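Local atomic coordinates of chitinase (Jonesia denitrificans, PDB entry 5AA7), a protein that probably hydrolyses chitin and chitodextrins at internal linkages, this chain being its copper-binding domain of the lytic polysaccharide monooxygenase family. Residues H1-D6 with K73-H78; T5-R10 with S66-T71; A12-G17 with Q25-P30; H78-W83 with F95-Q100; Y85-Q90 with H118-R123. All coordinates share one frame; numbering follows the deposited sequence. Where two conformers were deposited one is given.

Contact 1: H1-D6 with K73-H78. With CU1 (copper (I) ion), chain C.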
# COMPACT_ATOMS: atom_id res chain seq x y z
N HIS A 1 -1.69 11.50 3.18
CA HIS A 1 -1.84 10.47 4.20
C HIS A 1 -3.02 9.60 3.81
O HIS A 1 -4.11 10.09 3.47
CB HIS A 1 -2.05 11.08 5.60
CG HIS A 1 -0.78 11.54 6.27
ND1 HIS A 1 0.02 12.53 5.75
CD2 HIS A 1 -0.18 11.13 7.41
CE1 HIS A 1 1.07 12.71 6.53
NE2 HIS A 1 0.97 11.88 7.55
N GLY A 2 -2.79 8.30 3.84
CA GLY A 2 -3.81 7.34 3.45
C GLY A 2 -3.21 5.95 3.38
O GLY A 2 -1.98 5.79 3.41
N TRP A 3 -4.07 4.95 3.27
CA TRP A 3 -3.60 3.58 3.18
C TRP A 3 -4.59 2.69 2.46
O TRP A 3 -5.76 3.06 2.27
CB TRP A 3 -3.24 3.03 4.58
CG TRP A 3 -4.40 2.62 5.49
CD1 TRP A 3 -4.79 1.34 5.78
CD2 TRP A 3 -5.26 3.48 6.24
NE1 TRP A 3 -5.85 1.35 6.66
CE2 TRP A 3 -6.16 2.65 6.96
CE3 TRP A 3 -5.38 4.87 6.38
CZ2 TRP A 3 -7.15 3.17 7.80
CZ3 TRP A 3 -6.36 5.38 7.22
CH2 TRP A 3 -7.23 4.53 7.92
N VAL A 4 -4.12 1.52 2.07
CA VAL A 4 -4.95 0.56 1.33
C VAL A 4 -5.70 -0.31 2.32
O VAL A 4 -5.11 -0.98 3.18
CB VAL A 4 -4.09 -0.30 0.38
CG1 VAL A 4 -4.95 -1.36 -0.29
CG2 VAL A 4 -3.41 0.59 -0.67
N THR A 5 -7.02 -0.29 2.22
CA THR A 5 -7.85 -1.02 3.17
C THR A 5 -8.36 -2.37 2.66
O THR A 5 -8.71 -3.23 3.46
CB THR A 5 -9.06 -0.18 3.60
OG1 THR A 5 -9.89 0.07 2.46
CG2 THR A 5 -8.60 1.13 4.22
N ASP A 6 -8.39 -2.55 1.33
CA ASP A 6 -8.92 -3.77 0.74
C ASP A 6 -8.28 -4.00 -0.63
O ASP A 6 -8.33 -3.13 -1.50
CB ASP A 6 -10.44 -3.70 0.62
CG ASP A 6 -11.05 -5.03 0.23
OD1 ASP A 6 -10.59 -6.07 0.74
OD2 ASP A 6 -11.99 -5.02 -0.59
N LYS A 73 -8.20 4.37 1.59
CA LYS A 73 -8.84 5.38 2.43
C LYS A 73 -7.81 6.48 2.62
O LYS A 73 -6.72 6.23 3.15
CB LYS A 73 -9.24 4.79 3.78
CG LYS A 73 -9.75 5.83 4.78
CD LYS A 73 -10.19 5.17 6.08
CE LYS A 73 -10.70 6.20 7.08
NZ LYS A 73 -11.33 5.53 8.26
N LEU A 74 -8.13 7.69 2.19
CA LEU A 74 -7.21 8.81 2.33
C LEU A 74 -7.69 9.76 3.41
O LEU A 74 -8.83 10.22 3.37
CB LEU A 74 -7.05 9.57 1.01
CG LEU A 74 -6.81 8.71 -0.23
CD1 LEU A 74 -6.62 9.60 -1.43
CD2 LEU A 74 -5.59 7.82 -0.06
N THR A 75 -6.83 10.04 4.39
CA THR A 75 -7.17 11.03 5.40
C THR A 75 -6.81 12.45 4.95
O THR A 75 -7.45 13.41 5.36
CB THR A 75 -6.50 10.73 6.76
OG1 THR A 75 -5.08 10.68 6.59
CG2 THR A 75 -7.00 9.39 7.31
N ALA A 76 -5.79 12.57 4.11
CA ALA A 76 -5.42 13.86 3.55
C ALA A 76 -5.14 13.63 2.08
O ALA A 76 -4.06 13.16 1.73
CB ALA A 76 -4.18 14.42 4.24
N PRO A 77 -6.13 13.93 1.23
CA PRO A 77 -6.05 13.58 -0.20
C PRO A 77 -5.22 14.59 -1.00
O PRO A 77 -5.75 15.42 -1.75
CB PRO A 77 -7.51 13.61 -0.64
CG PRO A 77 -8.13 14.68 0.23
CD PRO A 77 -7.43 14.55 1.57
N HIS A 78 -3.90 14.50 -0.86
CA HIS A 78 -3.00 15.41 -1.57
C HIS A 78 -3.12 15.33 -3.07
O HIS A 78 -3.40 14.26 -3.62
CB HIS A 78 -1.57 15.07 -1.23
CG HIS A 78 -1.31 15.03 0.22
ND1 HIS A 78 -1.55 16.11 1.04
CD2 HIS A 78 -0.85 14.04 1.01
CE1 HIS A 78 -1.25 15.79 2.28
NE2 HIS A 78 -0.81 14.54 2.28
CU CU1 C . -0.49 13.31 3.90
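His1 O receives two backbone donors from the facing segment: Ala76 N at 3.1 Å, almost straight at 177°, and Thr75 N at 2.9 Å through a bent, weak bond. This double hold steadies the first residue of a histidine brace, the copper site of lytic polysaccharide monooxygenases. His1 grips the copper(I) ion twice, through His1 N at 2.3 Å and His1 ND1 at 2.1 Å. His78 NE2 completes the brace from the other segment, also 2.1 Å from copper. With CG beside the backbone N (chi1 -80°), the His1 ring can bring ND1 to the metal that its amino group already binds. Behind the site, Trp3 and Lys73 form an antiparallel hydrogen-bonded pair. Their side chains run alongside each other in the same direction, Trp3 CH2 lying 3.5 Å from Lys73 CD, while Thr5 CG2 sits 3.6 Å above one indole face, toward its rim. Replacing Trp3 by an alanine would probably leave the Lys73 chain without the ring beside it and the Thr5 methyl without the face it covers. At Gly2 the strands draw close, and Gly2 CA lies 3.9 Å from Leu74 CA.

Contact 2: T5-R10 with S66-T71; sequences TDPPSR and STVDLT
The hydroxyl of Thr71 stands beside its backbone N, anti to the carbonyl carbon (chi1 -63°), which places CG2 4.0 Å from Thr5 OG1 and leaves OG1 directed at a water near Asp6. Leu70 goes to the other face of the strand: its CG extends anti to the backbone N (chi1 179°) and reaches to 4.3 Å from Pro7 CD. Between these two layers the main chains form a classic beta bulge, in which Thr5 and Asp6 both face Thr71. The evidence is the shared acceptor: Thr71 O takes Thr5 N at 2.9 Å, and Asp6 N only weakly at 3.5 Å. In return Thr71 N donates to Asp6 O over 2.8 Å, nearly straight at 163°, and Leu70 CA makes a CH...O approach of 3.2 Å to that same Asp6 O. A cis peptide before Pro7 then turns the chain out of edge strand 2-6, whose neighbour here, strand 68-74, is the middle one of a three-stranded antiparallel sheet. Thr71 OG1 also pairs with Thr107 OG1 of the third strand, and Pro7 packs on Thr62. On the polar face, Thr71 OG1 donates to a water at 2.7 Å; this water donates to Asp69 O and, in one of two deposited conformers, to Asp6 OD2. A second water, 2.7 Å from Asp69 O, joins the same two acceptors. The firm direct bonds are thus made by main chain, whereas the Asp6 carboxylate, in the conformer described, meets the facing strand through water, consistent with a fixed strand end carrying a movable acidic side chain.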
# COMPACT_ATOMS: atom_id res chain seq x y z
N THR A 5 -7.02 -0.29 2.22
CA THR A 5 -7.85 -1.02 3.17
C THR A 5 -8.36 -2.37 2.66
O THR A 5 -8.71 -3.23 3.46
CB THR A 5 -9.06 -0.18 3.60
OG1 THR A 5 -9.89 0.07 2.46
CG2 THR A 5 -8.60 1.13 4.22
N ASP A 6 -8.39 -2.55 1.33
CA ASP A 6 -8.92 -3.77 0.74
C ASP A 6 -8.28 -4.00 -0.63
O ASP A 6 -8.33 -3.13 -1.50
CB ASP A 6 -10.44 -3.70 0.62
CG ASP A 6 -11.05 -5.03 0.23
OD1 ASP A 6 -10.59 -6.07 0.74
OD2 ASP A 6 -11.99 -5.02 -0.59
N PRO A 7 -7.62 -5.15 -0.82
CA PRO A 7 -7.23 -6.15 0.19
C PRO A 7 -6.31 -5.44 1.17
O PRO A 7 -5.60 -4.52 0.80
CB PRO A 7 -6.45 -7.18 -0.63
CG PRO A 7 -5.96 -6.44 -1.82
CD PRO A 7 -7.05 -5.46 -2.14
N PRO A 8 -6.39 -5.81 2.45
CA PRO A 8 -5.73 -4.98 3.46
C PRO A 8 -4.22 -4.97 3.32
O PRO A 8 -3.59 -6.01 3.11
CB PRO A 8 -6.15 -5.62 4.78
CG PRO A 8 -6.63 -6.99 4.43
CD PRO A 8 -7.19 -6.89 3.04
N SER A 9 -3.66 -3.77 3.40
CA SER A 9 -2.22 -3.58 3.48
C SER A 9 -1.69 -4.06 4.82
O SER A 9 -2.47 -4.29 5.76
CB SER A 9 -1.89 -2.09 3.32
OG SER A 9 -2.55 -1.29 4.30
N ARG A 10 -0.38 -4.22 4.92
CA ARG A 10 0.24 -4.58 6.19
C ARG A 10 -0.13 -3.58 7.29
O ARG A 10 -0.51 -4.00 8.39
CB ARG A 10 1.77 -4.70 6.05
CG ARG A 10 2.18 -5.89 5.18
CD ARG A 10 3.68 -6.10 5.17
NE ARG A 10 4.01 -7.25 4.33
CZ ARG A 10 5.25 -7.67 4.08
NH1 ARG A 10 6.30 -7.04 4.58
NH2 ARG A 10 5.42 -8.74 3.31
N SER A 66 -7.29 -12.75 -10.01
CA SER A 66 -6.24 -12.11 -10.80
C SER A 66 -6.63 -10.70 -11.21
O SER A 66 -5.77 -9.87 -11.56
CB SER A 66 -5.88 -12.96 -12.04
OG SER A 66 -6.98 -13.05 -12.93
N THR A 67 -7.93 -10.42 -11.19
CA THR A 67 -8.46 -9.07 -11.28
C THR A 67 -9.14 -8.76 -9.95
O THR A 67 -9.96 -9.55 -9.47
CB THR A 67 -9.45 -8.92 -12.45
OG1 THR A 67 -8.71 -8.97 -13.68
CG2 THR A 67 -10.21 -7.60 -12.40
N VAL A 68 -8.80 -7.62 -9.36
CA VAL A 68 -9.27 -7.26 -8.02
C VAL A 68 -9.43 -5.74 -7.90
O VAL A 68 -8.62 -4.98 -8.45
CB VAL A 68 -8.30 -7.80 -6.94
CG1 VAL A 68 -6.94 -7.12 -7.04
CG2 VAL A 68 -8.88 -7.62 -5.53
N ASP A 69 -10.48 -5.31 -7.22
CA ASP A 69 -10.67 -3.90 -6.91
C ASP A 69 -9.94 -3.62 -5.61
O ASP A 69 -10.20 -4.25 -4.58
CB ASP A 69 -12.15 -3.55 -6.76
CG ASP A 69 -12.87 -3.45 -8.10
OD1 ASP A 69 -12.22 -3.63 -9.14
OD2 ASP A 69 -14.09 -3.19 -8.10
N LEU A 70 -9.01 -2.67 -5.68
CA LEU A 70 -8.21 -2.26 -4.54
C LEU A 70 -8.67 -0.88 -4.07
O LEU A 70 -8.78 0.05 -4.87
CB LEU A 70 -6.74 -2.23 -4.93
CG LEU A 70 -5.71 -1.81 -3.88
CD1 LEU A 70 -4.38 -2.52 -4.15
CD2 LEU A 70 -5.52 -0.29 -3.87
N THR A 71 -8.94 -0.74 -2.78
CA THR A 71 -9.49 0.50 -2.24
C THR A 71 -8.57 1.17 -1.24
O THR A 71 -8.06 0.51 -0.32
CB THR A 71 -10.85 0.24 -1.57
OG1 THR A 71 -11.77 -0.24 -2.56
CG2 THR A 71 -11.41 1.53 -0.97
O HOH W 1 -11.90 -2.89 -2.78
O HOH W 2 -11.18 -6.31 -3.15

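Contact 3: A12-G17 with Q25-P30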
# COMPACT_ATOMS: atom_id res chain seq x y z
N ALA A 12 -2.82 -1.69 7.38
CA ALA A 12 -4.24 -1.91 7.68
C ALA A 12 -4.45 -3.06 8.67
O ALA A 12 -5.27 -2.94 9.59
CB ALA A 12 -5.02 -2.19 6.41
N LEU A 13 -3.73 -4.15 8.46
CA LEU A 13 -3.84 -5.33 9.32
C LEU A 13 -3.37 -5.03 10.74
O LEU A 13 -3.96 -5.51 11.71
CB LEU A 13 -3.09 -6.52 8.72
CG LEU A 13 -3.71 -7.04 7.41
CD1 LEU A 13 -2.71 -7.95 6.71
CD2 LEU A 13 -5.02 -7.78 7.67
N CYS A 14 -2.32 -4.22 10.86
CA CYS A 14 -1.86 -3.76 12.17
C CYS A 14 -2.93 -2.92 12.85
O CYS A 14 -3.27 -3.15 14.02
CB CYS A 14 -0.57 -2.94 12.02
SG CYS A 14 0.88 -3.91 11.53
N ALA A 15 -3.48 -1.95 12.12
CA ALA A 15 -4.50 -1.06 12.68
C ALA A 15 -5.80 -1.78 13.05
O ALA A 15 -6.48 -1.36 13.98
CB ALA A 15 -4.77 0.09 11.71
N SER A 16 -6.14 -2.86 12.35
CA SER A 16 -7.36 -3.62 12.61
C SER A 16 -7.17 -4.65 13.71
O SER A 16 -8.12 -5.35 14.08
CB SER A 16 -7.80 -4.36 11.34
OG SER A 16 -8.26 -3.45 10.37
N GLY A 17 -5.94 -4.78 14.21
CA GLY A 17 -5.62 -5.79 15.21
C GLY A 17 -5.67 -7.21 14.66
O GLY A 17 -5.86 -8.17 15.41
N GLN A 25 3.98 1.61 16.65
CA GLN A 25 3.41 2.91 16.31
C GLN A 25 2.45 2.87 15.12
O GLN A 25 1.41 3.54 15.11
CB GLN A 25 4.54 3.91 16.03
CG GLN A 25 4.09 5.35 15.82
CD GLN A 25 5.24 6.28 15.50
OE1 GLN A 25 6.39 6.04 15.90
NE2 GLN A 25 4.95 7.34 14.75
N ILE A 26 2.81 2.10 14.10
CA ILE A 26 2.03 2.06 12.87
C ILE A 26 0.57 1.68 13.11
O ILE A 26 -0.32 2.16 12.41
CB ILE A 26 2.67 1.13 11.79
CG1 ILE A 26 1.94 1.25 10.45
CG2 ILE A 26 2.71 -0.30 12.28
CD1 ILE A 26 1.94 2.66 9.89
N SER A 27 0.30 0.86 14.12
CA SER A 27 -1.07 0.42 14.38
C SER A 27 -1.98 1.58 14.75
O SER A 27 -3.20 1.47 14.62
CB SER A 27 -1.08 -0.62 15.51
OG SER A 27 -0.27 -1.73 15.15
N TYR A 28 -1.39 2.67 15.21
CA TYR A 28 -2.15 3.85 15.62
C TYR A 28 -2.31 4.90 14.52
O TYR A 28 -3.09 5.84 14.67
CB TYR A 28 -1.52 4.48 16.87
CG TYR A 28 -1.53 3.51 18.02
CD1 TYR A 28 -2.67 3.34 18.79
CD2 TYR A 28 -0.40 2.76 18.33
CE1 TYR A 28 -2.68 2.44 19.84
CE2 TYR A 28 -0.41 1.85 19.38
CZ TYR A 28 -1.56 1.71 20.13
OH TYR A 28 -1.58 0.81 21.18
N GLU A 29 -1.57 4.73 13.43
CA GLU A 29 -1.61 5.69 12.32
C GLU A 29 -1.23 5.03 10.99
O GLU A 29 -0.20 5.37 10.40
CB GLU A 29 -0.73 6.91 12.61
CG GLU A 29 0.70 6.60 13.05
CD GLU A 29 1.53 7.85 13.26
OE1 GLU A 29 1.44 8.79 12.43
OE2 GLU A 29 2.27 7.91 14.26
N PRO A 30 -2.07 4.10 10.51
CA PRO A 30 -1.73 3.38 9.28
C PRO A 30 -1.59 4.30 8.07
O PRO A 30 -0.94 3.92 7.10
CB PRO A 30 -2.93 2.43 9.09
CG PRO A 30 -4.07 3.12 9.83
CD PRO A 30 -3.39 3.70 11.04
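The methyl group of Ala15 carries much of this contact: Ala15 CB lies 3.6 Å from Pro30 CG, and Ala15 CA points its hydrogen at Ser27 O over 3.4 Å (142° at the hydrogen). On the preceding residue, Cys14 SG meets Ile26 CG2 at 4.1 Å. The cysteine sulfur stands beside its backbone N (chi1 -69°), a setting that turns SG to Ile26 while Cys14 CB faces Ser27, a residue deposited in two conformers. The packing is therefore of small groups, close enough for Ala15 CA and Ser27 CA to approach to 4.1 Å. These residues belong to the long connection between strands 2-6 and 34-36, a region that in lytic polysaccharide monooxygenases commonly carries short helices beside the sandwich. Within it, helix 10-15 is closed by a Schellman motif: Gly17 takes a positive phi of 69°, with Gly17 N bonded back to Cys14 O at 3.1 Å. Just before it, Ser16 N makes a regular helical bond to Ala12 O at 2.9 Å. At the other end Ser9 OG caps Ala12 N. The partner segment is coiled by a bond from Glu29 N to Ile26 O, 3.0 Å long. Further out, the disulfide from Cys14 to Cys23 ties the helix to the incoming chain, Ile26 rests on Val33 and Phe49, and Pro30 touches Trp3, its side chain about 9 Å from that of copper ligand His1.

Contact 4: H78-W83 with F95-Q100. With CU1 (copper (I) ion), chain C.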
# COMPACT_ATOMS: atom_id res chain seq x y z
N HIS A 78 -3.90 14.50 -0.86
CA HIS A 78 -3.00 15.41 -1.57
C HIS A 78 -3.12 15.33 -3.07
O HIS A 78 -3.40 14.26 -3.62
CB HIS A 78 -1.57 15.07 -1.23
CG HIS A 78 -1.31 15.03 0.22
ND1 HIS A 78 -1.55 16.11 1.04
CD2 HIS A 78 -0.85 14.04 1.01
CE1 HIS A 78 -1.25 15.79 2.28
NE2 HIS A 78 -0.81 14.54 2.28
N ASN A 79 -2.88 16.45 -3.73
CA ASN A 79 -2.72 16.42 -5.17
C ASN A 79 -1.69 15.36 -5.54
O ASN A 79 -0.65 15.22 -4.89
CB ASN A 79 -2.31 17.79 -5.70
CG ASN A 79 -3.42 18.81 -5.55
OD1 ASN A 79 -3.65 19.33 -4.47
ND2 ASN A 79 -4.14 19.06 -6.64
N THR A 80 -2.01 14.60 -6.58
CA THR A 80 -1.33 13.34 -6.85
C THR A 80 -0.84 13.32 -8.28
O THR A 80 -1.53 13.78 -9.19
CB THR A 80 -2.32 12.18 -6.66
OG1 THR A 80 -2.76 12.16 -5.29
CG2 THR A 80 -1.70 10.83 -7.01
N SER A 81 0.37 12.79 -8.48
CA SER A 81 0.85 12.53 -9.83
C SER A 81 0.34 11.15 -10.27
O SER A 81 -0.66 11.04 -10.98
CB SER A 81 2.37 12.64 -9.90
OG SER A 81 2.99 11.84 -8.89
N THR A 82 1.01 10.09 -9.80
CA THR A 82 0.60 8.74 -10.16
C THR A 82 0.46 7.83 -8.95
O THR A 82 1.07 8.06 -7.90
CB THR A 82 1.61 8.05 -11.10
OG1 THR A 82 2.92 8.16 -10.55
CG2 THR A 82 1.57 8.69 -12.48
N TRP A 83 -0.36 6.80 -9.13
CA TRP A 83 -0.40 5.64 -8.24
C TRP A 83 0.30 4.51 -8.97
O TRP A 83 -0.13 4.11 -10.06
CB TRP A 83 -1.85 5.24 -7.97
CG TRP A 83 -2.71 6.39 -7.51
CD1 TRP A 83 -3.34 7.31 -8.29
CD2 TRP A 83 -3.04 6.72 -6.15
NE1 TRP A 83 -4.02 8.21 -7.52
CE2 TRP A 83 -3.86 7.87 -6.20
CE3 TRP A 83 -2.72 6.17 -4.91
CZ2 TRP A 83 -4.37 8.47 -5.04
CZ3 TRP A 83 -3.23 6.75 -3.76
CH2 TRP A 83 -4.04 7.90 -3.84
N PHE A 95 -1.60 4.40 -12.51
CA PHE A 95 -2.80 5.22 -12.68
C PHE A 95 -2.41 6.69 -12.56
O PHE A 95 -1.80 7.09 -11.57
CB PHE A 95 -3.86 4.89 -11.61
CG PHE A 95 -4.46 3.53 -11.76
CD1 PHE A 95 -3.77 2.39 -11.34
CD2 PHE A 95 -5.73 3.37 -12.29
CE1 PHE A 95 -4.33 1.13 -11.47
CE2 PHE A 95 -6.31 2.11 -12.41
CZ PHE A 95 -5.60 1.00 -12.00
N ASP A 96 -2.75 7.48 -13.58
CA ASP A 96 -2.39 8.89 -13.64
C ASP A 96 -3.51 9.77 -13.06
O ASP A 96 -4.64 9.76 -13.55
CB ASP A 96 -2.13 9.24 -15.11
CG ASP A 96 -1.56 10.63 -15.31
OD1 ASP A 96 -1.28 11.35 -14.32
OD2 ASP A 96 -1.36 11.00 -16.50
N GLN A 97 -3.20 10.52 -12.00
CA GLN A 97 -4.18 11.44 -11.43
C GLN A 97 -4.05 12.86 -11.99
O GLN A 97 -4.83 13.75 -11.65
CB GLN A 97 -4.06 11.47 -9.90
CG GLN A 97 -5.34 11.90 -9.19
CD GLN A 97 -6.39 10.81 -9.15
OE1 GLN A 97 -6.08 9.64 -8.92
NE2 GLN A 97 -7.65 11.19 -9.34
N LYS A 98 -3.05 13.06 -12.84
CA LYS A 98 -2.87 14.32 -13.57
C LYS A 98 -2.74 15.54 -12.67
O LYS A 98 -3.20 16.64 -13.01
CB LYS A 98 -4.00 14.49 -14.61
CG LYS A 98 -4.10 13.31 -15.56
CD LYS A 98 -4.80 13.65 -16.87
CE LYS A 98 -4.56 12.56 -17.90
NZ LYS A 98 -5.05 12.94 -19.25
N GLY A 99 -2.11 15.35 -11.51
CA GLY A 99 -1.86 16.44 -10.59
C GLY A 99 -3.09 16.86 -9.80
O GLY A 99 -3.04 17.85 -9.08
N GLN A 100 -4.18 16.10 -9.93
CA GLN A 100 -5.43 16.43 -9.26
C GLN A 100 -5.54 15.82 -7.86
O GLN A 100 -4.79 14.93 -7.49
CB GLN A 100 -6.63 15.97 -10.10
CG GLN A 100 -6.70 16.60 -11.48
CD GLN A 100 -7.80 15.99 -12.34
OE1 GLN A 100 -8.64 15.24 -11.86
NE2 GLN A 100 -7.78 16.32 -13.62
CU CU1 C . -0.49 13.31 3.90
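The indole of Trp83 has Thr80 CG2 3.4 Å above one face, offset toward the rim, and Gln97 at its edge. There Trp83 NE1 donates to Gln97 OE1 over 2.9 Å (148° at the hydrogen), with the amide plane turned almost perpendicular to the ring, 87° away. The glutamine reaches this position by a chain bent at chi2 (76°), while its CB packs 3.7 Å from Thr80 CB. The other flat group, Phe95, presents a ring edge to Trp83 O. Trp124 stacks on Trp83, and His108 stacks on Phe95. Beneath the rings Trp83 and Phe95 are an antiparallel hydrogen-bonded pair of hairpin strands 80-87 and 90-96; Trp83 N meets Phe95 O at 2.8 Å, in the carbonyl plane. Ser81 O then takes Gln97 N, also at 2.8 Å, as the chain turns its corner at Ser81. Beyond the strands, a type I' turn from Gln97 to Gln100 continues the pairing: Asn79 ND2 donates to Gly99 O at 2.9 Å, with Gly99 O close to the Asn79 amide plane, and Thr80 N reaches Gln100 O from above the carbonyl plane. The turn is braced by an Asx turn, in which Asp96 OD1 accepts from Lys98 N at 2.9 Å. Thr80 OG1 donates to His78 O over 2.8 Å and also bonds Trp124 NE1. Since His78 NE2 is a copper ligand, Thr80 probably acts as a second-shell residue, its bond to His78 O helping to set the backbone that carries the ligand.

Contact 5: Y85-Q90 with H118-R123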
# COMPACT_ATOMS: atom_id res chain seq x y z
N TYR A 85 1.60 0.59 -8.97
CA TYR A 85 1.43 -0.72 -8.34
C TYR A 85 2.48 -1.68 -8.84
O TYR A 85 2.61 -1.89 -10.06
CB TYR A 85 0.02 -1.25 -8.62
CG TYR A 85 -1.05 -0.40 -7.99
CD1 TYR A 85 -1.46 -0.64 -6.68
CD2 TYR A 85 -1.65 0.64 -8.69
CE1 TYR A 85 -2.44 0.14 -6.09
CE2 TYR A 85 -2.63 1.43 -8.10
CZ TYR A 85 -3.02 1.16 -6.80
OH TYR A 85 -3.98 1.92 -6.20
N PHE A 86 3.26 -2.22 -7.90
CA PHE A 86 4.32 -3.17 -8.19
C PHE A 86 3.88 -4.55 -7.73
O PHE A 86 3.16 -4.68 -6.73
CB PHE A 86 5.60 -2.80 -7.41
CG PHE A 86 6.18 -1.46 -7.79
CD1 PHE A 86 5.63 -0.28 -7.29
CD2 PHE A 86 7.28 -1.38 -8.63
CE1 PHE A 86 6.16 0.96 -7.63
CE2 PHE A 86 7.81 -0.15 -8.98
CZ PHE A 86 7.26 1.02 -8.47
N VAL A 87 4.33 -5.59 -8.43
CA VAL A 87 4.13 -6.96 -7.96
C VAL A 87 5.51 -7.54 -7.74
O VAL A 87 6.31 -7.60 -8.68
CB VAL A 87 3.33 -7.80 -8.98
CG1 VAL A 87 3.28 -9.27 -8.54
CG2 VAL A 87 1.93 -7.23 -9.14
N ASP A 88 5.80 -7.92 -6.50
CA ASP A 88 7.12 -8.42 -6.10
C ASP A 88 8.24 -7.49 -6.57
O ASP A 88 9.29 -7.95 -7.01
CB ASP A 88 7.34 -9.84 -6.63
CG ASP A 88 6.21 -10.78 -6.26
OD1 ASP A 88 5.69 -10.67 -5.13
OD2 ASP A 88 5.83 -11.62 -7.11
N GLY A 89 8.01 -6.19 -6.49
CA GLY A 89 9.06 -5.23 -6.77
C GLY A 89 9.13 -4.71 -8.19
O GLY A 89 9.91 -3.79 -8.46
N GLN A 90 8.35 -5.28 -9.09
CA GLN A 90 8.35 -4.84 -10.49
C GLN A 90 7.06 -4.12 -10.85
O GLN A 90 5.96 -4.58 -10.52
CB GLN A 90 8.56 -6.01 -11.45
CG GLN A 90 10.03 -6.46 -11.57
CD GLN A 90 10.53 -7.13 -10.31
OE1 GLN A 90 9.98 -8.13 -9.86
NE2 GLN A 90 11.56 -6.55 -9.71
N HIS A 118 2.03 -13.48 -3.67
CA HIS A 118 2.76 -12.29 -4.10
C HIS A 118 2.57 -11.14 -3.13
O HIS A 118 1.65 -11.15 -2.30
CB HIS A 118 2.28 -11.86 -5.49
CG HIS A 118 2.48 -12.92 -6.52
ND1 HIS A 118 3.71 -13.15 -7.11
CD2 HIS A 118 1.64 -13.86 -7.00
CE1 HIS A 118 3.60 -14.18 -7.93
NE2 HIS A 118 2.36 -14.63 -7.88
N THR A 119 3.45 -10.15 -3.24
CA THR A 119 3.29 -8.92 -2.47
C THR A 119 3.17 -7.75 -3.42
O THR A 119 4.07 -7.49 -4.23
CB THR A 119 4.45 -8.72 -1.48
OG1 THR A 119 4.48 -9.83 -0.56
CG2 THR A 119 4.28 -7.43 -0.67
N ILE A 120 2.02 -7.08 -3.36
CA ILE A 120 1.79 -5.88 -4.15
C ILE A 120 2.28 -4.68 -3.35
O ILE A 120 1.97 -4.55 -2.16
CB ILE A 120 0.30 -5.70 -4.46
CG1 ILE A 120 -0.24 -6.90 -5.25
CG2 ILE A 120 0.06 -4.38 -5.20
CD1 ILE A 120 -1.77 -6.95 -5.31
N LEU A 121 3.07 -3.81 -3.98
CA LEU A 121 3.43 -2.52 -3.38
C LEU A 121 2.66 -1.44 -4.12
O LEU A 121 2.78 -1.32 -5.35
CB LEU A 121 4.93 -2.24 -3.48
CG LEU A 121 5.32 -0.83 -3.05
CD1 LEU A 121 5.07 -0.65 -1.55
CD2 LEU A 121 6.77 -0.51 -3.42
N ALA A 122 1.85 -0.69 -3.39
CA ALA A 122 1.18 0.49 -3.92
C ALA A 122 1.98 1.70 -3.46
O ALA A 122 2.19 1.89 -2.26
CB ALA A 122 -0.24 0.58 -3.42
N ARG A 123 2.46 2.47 -4.42
CA ARG A 123 3.25 3.66 -4.14
C ARG A 123 2.46 4.87 -4.64
O ARG A 123 2.24 5.03 -5.85
CB ARG A 123 4.60 3.54 -4.84
CG ARG A 123 5.59 4.65 -4.53
CD ARG A 123 6.98 4.27 -5.02
NE ARG A 123 7.14 4.45 -6.46
CZ ARG A 123 8.29 4.26 -7.11
NH1 ARG A 123 9.36 3.83 -6.45
NH2 ARG A 123 8.36 4.48 -8.42
O HOH W 3 5.94 -5.28 -4.79
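Two neighbouring strands of the larger sheet, 85-87 and 118-123, run antiparallel, their N-to-C directions 160° apart. Strand 80-87 ends in a type I' turn from Val87 to Gln90, whose Asp88 reaches back to 118-119. Its carboxylate spans two partners: His118 ND1 donates to Asp88 OD2 over 2.6 Å on its syn lone pair, nearly in the ring plane, while Thr119 N meets OD1 at 3.0 Å. Asp88 CG lies beside the backbone N (chi1 -52°), a setting that swings the carboxylate toward 118-119, where Asp88 N also bonds Thr119 O at 2.9 Å. A leucine in place of His118 is likely to leave Asp88 OD2 without its donor and the carboxylate freer to turn on its remaining Thr119 N bond. Inside the strands Phe86 N meets Leu121 O at 2.7 Å, almost straight (173°). The Phe86 ring brings its edge to Arg123, Phe86 CZ lying 3.6 Å above the centre of one face of the Arg123 guanidinium, itself salt-bridged to Glu84. On the other face Tyr85 CE1 touches Ala122 CB at 3.5 Å. Ile120 and Ala122 pack on Met137 of strand 131-141, while Tyr85 OH bonds His108 of strand 105-110 and Trp72 of strand 68-74.

Overall arrangement
From the N terminus, contact 1 closes the longest loop, bringing strand 2-6 and the copper ligand His1 to strand 68-74 and His78. Contact 2 continues the same strand pair through its bulge, and the loops of contacts 1 and 2 both enclose contact 3, which folds helix 10-15 against residues 25-30. Contact 1 shares His78 with contact 4, which closes hairpin 80-87/90-96; contact 5 then brings strand 118-126 back beside strand 80-87. Contacts 4 and 5 cross, their segments alternating along the chain, and both start from strand 80-87, meeting where Phe95 touches Tyr85. Leu70 against Tyr85 and Val4 against Ala122 join the two sheets face to face.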